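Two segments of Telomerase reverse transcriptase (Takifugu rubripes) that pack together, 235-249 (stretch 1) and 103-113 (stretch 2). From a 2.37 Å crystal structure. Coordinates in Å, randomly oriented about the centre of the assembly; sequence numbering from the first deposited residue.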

ATOM      1  N   PHE A 235      11.003   8.871  -9.417  1.00 41.65           N
ATOM      2  CA  PHE A 235      10.915   7.680  -8.574  1.00 39.48           C
ATOM      3  C   PHE A 235      12.017   6.688  -8.927  1.00 38.52           C
ATOM      4  O   PHE A 235      12.047   6.168 -10.040  1.00 38.52           O
ATOM      5  CB  PHE A 235       9.570   6.974  -8.761  1.00 39.38           C
ATOM      6  CG  PHE A 235       8.390   7.751  -8.265  1.00 39.79           C
ATOM      7  CD1 PHE A 235       7.614   8.491  -9.146  1.00 40.45           C
ATOM      8  CD2 PHE A 235       8.036   7.721  -6.919  1.00 39.69           C
ATOM      9  CE1 PHE A 235       6.511   9.201  -8.697  1.00 40.62           C
ATOM     10  CE2 PHE A 235       6.937   8.430  -6.462  1.00 40.19           C
ATOM     11  CZ  PHE A 235       6.174   9.170  -7.352  1.00 40.66           C
ATOM     12  N   TYR A 236      12.911   6.419  -7.982  1.00 37.09           N
ATOM     13  CA  TYR A 236      13.911   5.372  -8.163  1.00 36.72           C
ATOM     14  C   TYR A 236      13.521   4.128  -7.376  1.00 35.97           C
ATOM     15  O   TYR A 236      13.142   4.228  -6.210  1.00 35.84           O
ATOM     16  CB  TYR A 236      15.294   5.845  -7.702  1.00 36.59           C
ATOM     17  CG  TYR A 236      15.956   6.859  -8.607  1.00 36.92           C
ATOM     18  CD1 TYR A 236      16.827   6.459  -9.619  1.00 37.18           C
ATOM     19  CD2 TYR A 236      15.721   8.225  -8.440  1.00 36.69           C
ATOM     20  CE1 TYR A 236      17.439   7.392 -10.446  1.00 37.43           C
ATOM     21  CE2 TYR A 236      16.326   9.162  -9.261  1.00 36.91           C
ATOM     22  CZ  TYR A 236      17.183   8.743 -10.259  1.00 37.51           C
ATOM     23  OH  TYR A 236      17.781   9.680 -11.069  1.00 38.07           O
ATOM     24  N   ARG A 237      13.610   2.963  -8.011  1.00 35.76           N
ATOM     25  CA  ARG A 237      13.566   1.694  -7.284  1.00 35.66           C
ATOM     26  C   ARG A 237      14.590   1.805  -6.161  1.00 35.99           C
ATOM     27  O   ARG A 237      15.726   2.234  -6.401  1.00 36.51           O
ATOM     28  CB  ARG A 237      13.934   0.527  -8.199  1.00 35.58           C
ATOM     29  CG  ARG A 237      12.914   0.187  -9.279  1.00 35.49           C
ATOM     30  CD  ARG A 237      11.894  -0.841  -8.813  1.00 34.90           C
ATOM     31  NE  ARG A 237      12.525  -2.034  -8.248  1.00 35.27           N
ATOM     32  CZ  ARG A 237      12.729  -3.175  -8.900  1.00 35.83           C
ATOM     33  NH1 ARG A 237      12.350  -3.313 -10.164  1.00 35.85           N
ATOM     34  NH2 ARG A 237      13.313  -4.190  -8.277  1.00 36.46           N
ATOM     35  N   GLN A 238      14.199   1.440  -4.943  1.00 35.78           N
ATOM     36  CA  GLN A 238      15.053   1.676  -3.774  1.00 36.26           C
ATOM     37  C   GLN A 238      16.439   1.029  -3.904  1.00 36.25           C
ATOM     38  O   GLN A 238      17.407   1.516  -3.321  1.00 36.62           O
ATOM     39  CB  GLN A 238      14.350   1.277  -2.462  1.00 36.79           C
ATOM     40  CG  GLN A 238      14.912   0.054  -1.747  1.00 38.22           C
ATOM     41  CD  GLN A 238      14.173  -1.223  -2.078  1.00 39.46           C
ATOM     42  OE1 GLN A 238      12.989  -1.199  -2.419  1.00 40.18           O
ATOM     43  NE2 GLN A 238      14.865  -2.351  -1.966  1.00 39.61           N
ATOM     44  N   GLU A 239      16.523  -0.050  -4.683  1.00 36.19           N
ATOM     45  CA  GLU A 239      17.793  -0.723  -4.970  1.00 36.64           C
ATOM     46  C   GLU A 239      18.734   0.183  -5.762  1.00 36.43           C
ATOM     47  O   GLU A 239      19.929   0.250  -5.467  1.00 36.68           O
ATOM     48  CB  GLU A 239      17.570  -2.030  -5.740  1.00 37.08           C
ATOM     49  CG  GLU A 239      16.782  -3.098  -4.992  1.00 37.36           C
ATOM     50  CD  GLU A 239      15.287  -3.027  -5.246  1.00 37.73           C
ATOM     51  OE1 GLU A 239      14.776  -1.938  -5.601  1.00 37.25           O
ATOM     52  OE2 GLU A 239      14.615  -4.070  -5.086  1.00 38.01           O
ATOM     53  N   VAL A 240      18.186   0.873  -6.762  1.00 35.70           N
ATOM     54  CA  VAL A 240      18.963   1.809  -7.577  1.00 35.95           C
ATOM     55  C   VAL A 240      19.338   3.036  -6.744  1.00 35.71           C
ATOM     56  O   VAL A 240      20.428   3.593  -6.904  1.00 36.32           O
ATOM     57  CB  VAL A 240      18.212   2.256  -8.852  1.00 35.57           C
ATOM     58  CG1 VAL A 240      19.188   2.837  -9.865  1.00 36.01           C
ATOM     59  CG2 VAL A 240      17.454   1.097  -9.475  1.00 35.38           C
ATOM     60  N   TRP A 241      18.435   3.442  -5.854  1.00 34.91           N
ATOM     61  CA  TRP A 241      18.699   4.563  -4.953  1.00 34.82           C
ATOM     62  C   TRP A 241      19.790   4.238  -3.968  1.00 35.40           C
ATOM     63  O   TRP A 241      20.662   5.066  -3.709  1.00 35.62           O
ATOM     64  CB  TRP A 241      17.434   5.011  -4.231  1.00 33.43           C
ATOM     65  CG  TRP A 241      17.662   6.271  -3.432  1.00 33.32           C
ATOM     66  CD1 TRP A 241      17.784   6.393  -2.051  1.00 33.01           C
ATOM     67  CD2 TRP A 241      17.843   7.631  -3.954  1.00 33.06           C
ATOM     68  NE1 TRP A 241      18.003   7.700  -1.694  1.00 33.11           N
ATOM     69  CE2 TRP A 241      18.055   8.494  -2.786  1.00 33.13           C
ATOM     70  CE3 TRP A 241      17.845   8.202  -5.224  1.00 33.40           C
ATOM     71  CZ2 TRP A 241      18.254   9.861  -2.909  1.00 33.39           C
ATOM     72  CZ3 TRP A 241      18.050   9.584  -5.334  1.00 33.67           C
ATOM     73  CH2 TRP A 241      18.246  10.391  -4.202  1.00 33.66           C
ATOM     74  N   ALA A 242      19.754   3.025  -3.420  1.00 36.10           N
ATOM     75  CA  ALA A 242      20.807   2.540  -2.527  1.00 38.19           C
ATOM     76  C   ALA A 242      22.175   2.493  -3.220  1.00 39.46           C
ATOM     77  O   ALA A 242      23.200   2.749  -2.589  1.00 40.44           O
ATOM     78  CB  ALA A 242      20.442   1.177  -1.960  1.00 38.25           C
ATOM     79  N   LYS A 243      22.178   2.175  -4.515  1.00 40.44           N
ATOM     80  CA  LYS A 243      23.395   2.192  -5.333  1.00 41.92           C
ATOM     81  C   LYS A 243      23.910   3.621  -5.559  1.00 42.12           C
ATOM     82  O   LYS A 243      25.115   3.867  -5.479  1.00 43.00           O
ATOM     83  CB  LYS A 243      23.153   1.496  -6.678  1.00 42.53           C
ATOM     84  CG  LYS A 243      24.408   1.245  -7.511  1.00 44.37           C
ATOM     85  CD  LYS A 243      24.859  -0.212  -7.485  1.00 45.37           C
ATOM     86  CE  LYS A 243      25.712  -0.547  -6.268  1.00 46.86           C
ATOM     87  NZ  LYS A 243      26.381  -1.872  -6.410  1.00 47.84           N
ATOM     88  N   LEU A 244      22.998   4.550  -5.842  1.00 41.77           N
ATOM     89  CA  LEU A 244      23.363   5.956  -6.049  1.00 42.74           C
ATOM     90  C   LEU A 244      23.968   6.588  -4.797  1.00 43.94           C
ATOM     91  O   LEU A 244      24.956   7.317  -4.885  1.00 45.34           O
ATOM     92  CB  LEU A 244      22.161   6.781  -6.526  1.00 41.53           C
ATOM     93  CG  LEU A 244      21.678   6.631  -7.973  1.00 41.10           C
ATOM     94  CD1 LEU A 244      20.313   7.281  -8.138  1.00 39.72           C
ATOM     95  CD2 LEU A 244      22.672   7.212  -8.971  1.00 41.23           C
ATOM     96  N   GLN A 245      23.372   6.304  -3.640  1.00 44.14           N
ATOM     97  CA  GLN A 245      23.884   6.790  -2.359  1.00 45.37           C
ATOM     98  C   GLN A 245      25.282   6.250  -2.072  1.00 47.67           C
ATOM     99  O   GLN A 245      26.159   6.991  -1.627  1.00 48.97           O
ATOM    100  CB  GLN A 245      22.931   6.418  -1.216  1.00 43.87           C
ATOM    101  CG  GLN A 245      21.631   7.209  -1.204  1.00 42.13           C
ATOM    102  CD  GLN A 245      21.855   8.696  -1.002  1.00 42.11           C
ATOM    103  OE1 GLN A 245      22.456   9.116  -0.012  1.00 42.50           O
ATOM    104  NE2 GLN A 245      21.374   9.499  -1.940  1.00 41.30           N
ATOM    105  N   ASP A 246      25.475   4.961  -2.341  1.00 49.46           N
ATOM    106  CA  ASP A 246      26.749   4.287  -2.119  1.00 52.43           C
ATOM    107  C   ASP A 246      27.888   4.882  -2.952  1.00 53.68           C
ATOM    108  O   ASP A 246      28.948   5.203  -2.415  1.00 55.84           O
ATOM    109  CB  ASP A 246      26.613   2.787  -2.403  1.00 53.97           C
ATOM    110  CG  ASP A 246      27.880   2.014  -2.086  1.00 56.95           C
ATOM    111  OD1 ASP A 246      28.448   2.216  -0.989  1.00 58.50           O
ATOM    112  OD2 ASP A 246      28.304   1.199  -2.933  1.00 58.74           O
ATOM    113  N   LEU A 247      27.657   5.028  -4.257  1.00 53.40           N
ATOM    114  CA  LEU A 247      28.672   5.541  -5.182  1.00 53.60           C
ATOM    115  C   LEU A 247      28.950   7.030  -4.983  1.00 53.63           C
ATOM    116  O   LEU A 247      30.059   7.499  -5.245  1.00 53.72           O
ATOM    117  CB  LEU A 247      28.265   5.277  -6.635  1.00 53.75           C
ATOM    118  CG  LEU A 247      28.116   3.835  -7.131  1.00 53.50           C
ATOM    119  CD1 LEU A 247      27.281   3.808  -8.401  1.00 53.39           C
ATOM    120  CD2 LEU A 247      29.466   3.173  -7.367  1.00 54.68           C
ATOM    121  N   ALA A 248      27.939   7.765  -4.526  1.00 53.81           N
ATOM    122  CA  ALA A 248      28.087   9.191  -4.235  1.00 54.72           C
ATOM    123  C   ALA A 248      28.921   9.429  -2.976  1.00 56.07           C
ATOM    124  O   ALA A 248      29.641  10.426  -2.884  1.00 56.47           O
ATOM    125  CB  ALA A 248      26.723   9.854  -4.102  1.00 53.51           C
ATOM    126  N   PHE A 249      28.823   8.509  -2.018  1.00 57.16           N
ATOM    127  CA  PHE A 249      29.512   8.644  -0.733  1.00 59.80           C
ATOM    128  C   PHE A 249      30.761   7.766  -0.601  1.00 63.72           C
ATOM    129  O   PHE A 249      31.295   7.598   0.497  1.00 65.68           O
ATOM    130  CB  PHE A 249      28.539   8.396   0.426  1.00 57.33           C
ATOM    131  CG  PHE A 249      27.614   9.550   0.695  1.00 56.13           C
ATOM    132  CD1 PHE A 249      27.981  10.560   1.577  1.00 56.41           C
ATOM    133  CD2 PHE A 249      26.378   9.633   0.063  1.00 54.61           C
ATOM    134  CE1 PHE A 249      27.134  11.628   1.824  1.00 55.83           C
ATOM    135  CE2 PHE A 249      25.526  10.698   0.306  1.00 53.93           C
ATOM    136  CZ  PHE A 249      25.903  11.697   1.189  1.00 54.40           C
TER
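Stretch 2, residues 103-113: DAGQAELSSFL

Stretch 2 runs as loop from Asp103 to Glu108 and then coils into a short, weakly bonded helix at about 109-112; it lies along one side of the helix that begins at Gln238, and its chain direction is opposed to that helix in the second half, where Leu109 meets Leu247 and Ala248 and Leu113 reaches back to Tyr236. The first residues are poorly ordered. Asp103 stands clear, while Ala104 points its CB toward the helix, 3.9 Å from Lys243 NZ. Gly105 has a positive phi (69/-88) and, like Gln106, makes no contact. Ala107 returns to the surface through its backbone, its O 4.0 Å from Leu247 CD2, and is in an extended conformation (-83/152), as is Glu108 (-87/166), whose side chain points away. Glu108 O accepts the backbone bond from Ser111 N (3.1 Å) as the chain turns.

Leu109 marks the closest backbone approach, with Leu109 CA 6.2 Å from Leu247 CA. Its CB points sideways, but the end of the side chain (chi1 t, chi2 95°) comes nearer: Leu109 CD1 lies 3.8 Å from Leu247 CB, 3.9 Å from Ala248 CB and 3.5 Å from Leu244 O. Ser110 and Ser111 take no part. Phe112, with chi1 in m, is the knob of the contact, seated among Val240, Lys243, Leu244 and Leu247. Lys243 CG stands over one face of the Phe112 ring, 4.1 Å from the centroid and 9° off the normal, so the aliphatic part of the lysine makes a CH-pi contact; Leu247 CD1 is 3.8 Å from Phe112 CE2, and Leu244 CD2 is 3.8 Å from Phe112 CB. Leu113 points its CB away, yet its CD2 comes to 3.8 Å from Leu244 CD2. Its carbonyl closes the contact: Tyr236 OH donates to Leu113 O at 2.6 Å, tying the strand before the helix to the end of stretch 2.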

ATOM      1  N   ASP A 103      25.047  -6.675 -10.799  1.00 84.48           N
ATOM      2  CA  ASP A 103      26.192  -6.966 -11.659  1.00 87.97           C
ATOM      3  C   ASP A 103      27.042  -5.721 -11.912  1.00 87.82           C
ATOM      4  O   ASP A 103      27.981  -5.760 -12.712  1.00 88.54           O
ATOM      5  CB  ASP A 103      25.724  -7.555 -12.995  1.00 90.51           C
ATOM      6  CG  ASP A 103      25.093  -8.931 -12.848  1.00 92.37           C
ATOM      7  OD1 ASP A 103      25.652  -9.783 -12.120  1.00 93.13           O
ATOM      8  OD2 ASP A 103      24.038  -9.165 -13.477  1.00 92.64           O
ATOM      9  N   ALA A 104      26.707  -4.629 -11.220  1.00 87.11           N
ATOM     10  CA  ALA A 104      27.348  -3.319 -11.397  1.00 86.66           C
ATOM     11  C   ALA A 104      28.828  -3.392 -11.772  1.00 88.04           C
ATOM     12  O   ALA A 104      29.262  -2.751 -12.731  1.00 87.31           O
ATOM     13  CB  ALA A 104      27.154  -2.461 -10.151  1.00 85.89           C
ATOM     14  N   GLY A 105      29.587  -4.184 -11.016  1.00 89.35           N
ATOM     15  CA  GLY A 105      31.016  -4.361 -11.256  1.00 89.88           C
ATOM     16  C   GLY A 105      31.790  -3.101 -10.935  1.00 90.19           C
ATOM     17  O   GLY A 105      32.268  -2.925  -9.812  1.00 91.11           O
ATOM     18  N   GLN A 106      31.903  -2.220 -11.930  1.00 89.03           N
ATOM     19  CA  GLN A 106      32.597  -0.940 -11.784  1.00 87.94           C
ATOM     20  C   GLN A 106      31.936   0.163 -12.618  1.00 84.92           C
ATOM     21  O   GLN A 106      32.609   0.875 -13.370  1.00 84.97           O
ATOM     22  CB  GLN A 106      34.076  -1.079 -12.166  1.00 91.19           C
ATOM     23  CG  GLN A 106      34.969  -1.637 -11.066  1.00 93.65           C
ATOM     24  CD  GLN A 106      36.399  -1.856 -11.520  1.00 95.89           C
ATOM     25  OE1 GLN A 106      36.655  -2.210 -12.674  1.00 97.94           O
ATOM     26  NE2 GLN A 106      37.344  -1.654 -10.609  1.00 96.36           N
ATOM     27  N   ALA A 107      30.621   0.301 -12.479  1.00 81.13           N
ATOM     28  CA  ALA A 107      29.870   1.331 -13.196  1.00 77.51           C
ATOM     29  C   ALA A 107      29.937   2.682 -12.477  1.00 75.37           C
ATOM     30  O   ALA A 107      30.093   2.739 -11.254  1.00 74.63           O
ATOM     31  CB  ALA A 107      28.427   0.895 -13.398  1.00 74.71           C
ATOM     32  N   GLU A 108      29.827   3.761 -13.248  1.00 73.52           N
ATOM     33  CA  GLU A 108      29.880   5.121 -12.707  1.00 72.44           C
ATOM     34  C   GLU A 108      28.504   5.611 -12.247  1.00 69.58           C
ATOM     35  O   GLU A 108      27.481   5.011 -12.582  1.00 68.55           O
ATOM     36  CB  GLU A 108      30.483   6.085 -13.734  1.00 74.66           C
ATOM     37  CG  GLU A 108      31.991   5.949 -13.907  1.00 78.11           C
ATOM     38  CD  GLU A 108      32.555   6.811 -15.028  1.00 80.44           C
ATOM     39  OE1 GLU A 108      31.804   7.619 -15.620  1.00 80.86           O
ATOM     40  OE2 GLU A 108      33.763   6.682 -15.321  1.00 82.45           O
ATOM     41  N   LEU A 109      28.494   6.700 -11.475  1.00 66.94           N
ATOM     42  CA  LEU A 109      27.264   7.276 -10.925  1.00 64.12           C
ATOM     43  C   LEU A 109      26.259   7.672 -12.009  1.00 61.60           C
ATOM     44  O   LEU A 109      25.056   7.437 -11.864  1.00 60.26           O
ATOM     45  CB  LEU A 109      27.589   8.492 -10.050  1.00 65.55           C
ATOM     46  CG  LEU A 109      26.460   9.043  -9.169  1.00 65.49           C
ATOM     47  CD1 LEU A 109      26.538   8.451  -7.771  1.00 65.59           C
ATOM     48  CD2 LEU A 109      26.529  10.560  -9.100  1.00 67.39           C
ATOM     49  N   SER A 110      26.763   8.267 -13.089  1.00 59.46           N
ATOM     50  CA  SER A 110      25.930   8.743 -14.195  1.00 56.72           C
ATOM     51  C   SER A 110      25.227   7.613 -14.957  1.00 54.86           C
ATOM     52  O   SER A 110      24.253   7.857 -15.671  1.00 54.92           O
ATOM     53  CB  SER A 110      26.756   9.607 -15.155  1.00 57.43           C
ATOM     54  OG  SER A 110      27.940   8.939 -15.558  1.00 57.76           O
ATOM     55  N   SER A 111      25.728   6.390 -14.798  1.00 52.45           N
ATOM     56  CA  SER A 111      25.116   5.202 -15.394  1.00 50.46           C
ATOM     57  C   SER A 111      23.722   4.921 -14.820  1.00 48.05           C
ATOM     58  O   SER A 111      22.836   4.443 -15.533  1.00 46.81           O
ATOM     59  CB  SER A 111      26.030   3.986 -15.199  1.00 51.42           C
ATOM     60  OG  SER A 111      25.404   2.782 -15.612  1.00 52.39           O
ATOM     61  N   PHE A 112      23.535   5.233 -13.539  1.00 46.24           N
ATOM     62  CA  PHE A 112      22.302   4.892 -12.826  1.00 43.61           C
ATOM     63  C   PHE A 112      21.307   6.045 -12.701  1.00 42.30           C
ATOM     64  O   PHE A 112      20.133   5.818 -12.414  1.00 41.82           O
ATOM     65  CB  PHE A 112      22.626   4.307 -11.449  1.00 43.22           C
ATOM     66  CG  PHE A 112      23.500   3.087 -11.500  1.00 43.55           C
ATOM     67  CD1 PHE A 112      22.955   1.832 -11.749  1.00 43.61           C
ATOM     68  CD2 PHE A 112      24.873   3.191 -11.300  1.00 44.30           C
ATOM     69  CE1 PHE A 112      23.761   0.703 -11.802  1.00 44.21           C
ATOM     70  CE2 PHE A 112      25.684   2.069 -11.350  1.00 45.19           C
ATOM     71  CZ  PHE A 112      25.128   0.823 -11.602  1.00 45.12           C
ATOM     72  N   LEU A 113      21.773   7.273 -12.920  1.00 42.32           N
ATOM     73  CA  LEU A 113      20.906   8.455 -12.844  1.00 42.01           C
ATOM     74  C   LEU A 113      19.674   8.403 -13.768  1.00 41.68           C
ATOM     75  O   LEU A 113      18.583   8.790 -13.347  1.00 41.17           O
ATOM     76  CB  LEU A 113      21.703   9.752 -13.059  1.00 42.76           C
ATOM     77  CG  LEU A 113      22.734  10.161 -11.997  1.00 43.29           C
ATOM     78  CD1 LEU A 113      23.584  11.317 -12.500  1.00 44.74           C
ATOM     79  CD2 LEU A 113      22.083  10.527 -10.670  1.00 43.53           C
TER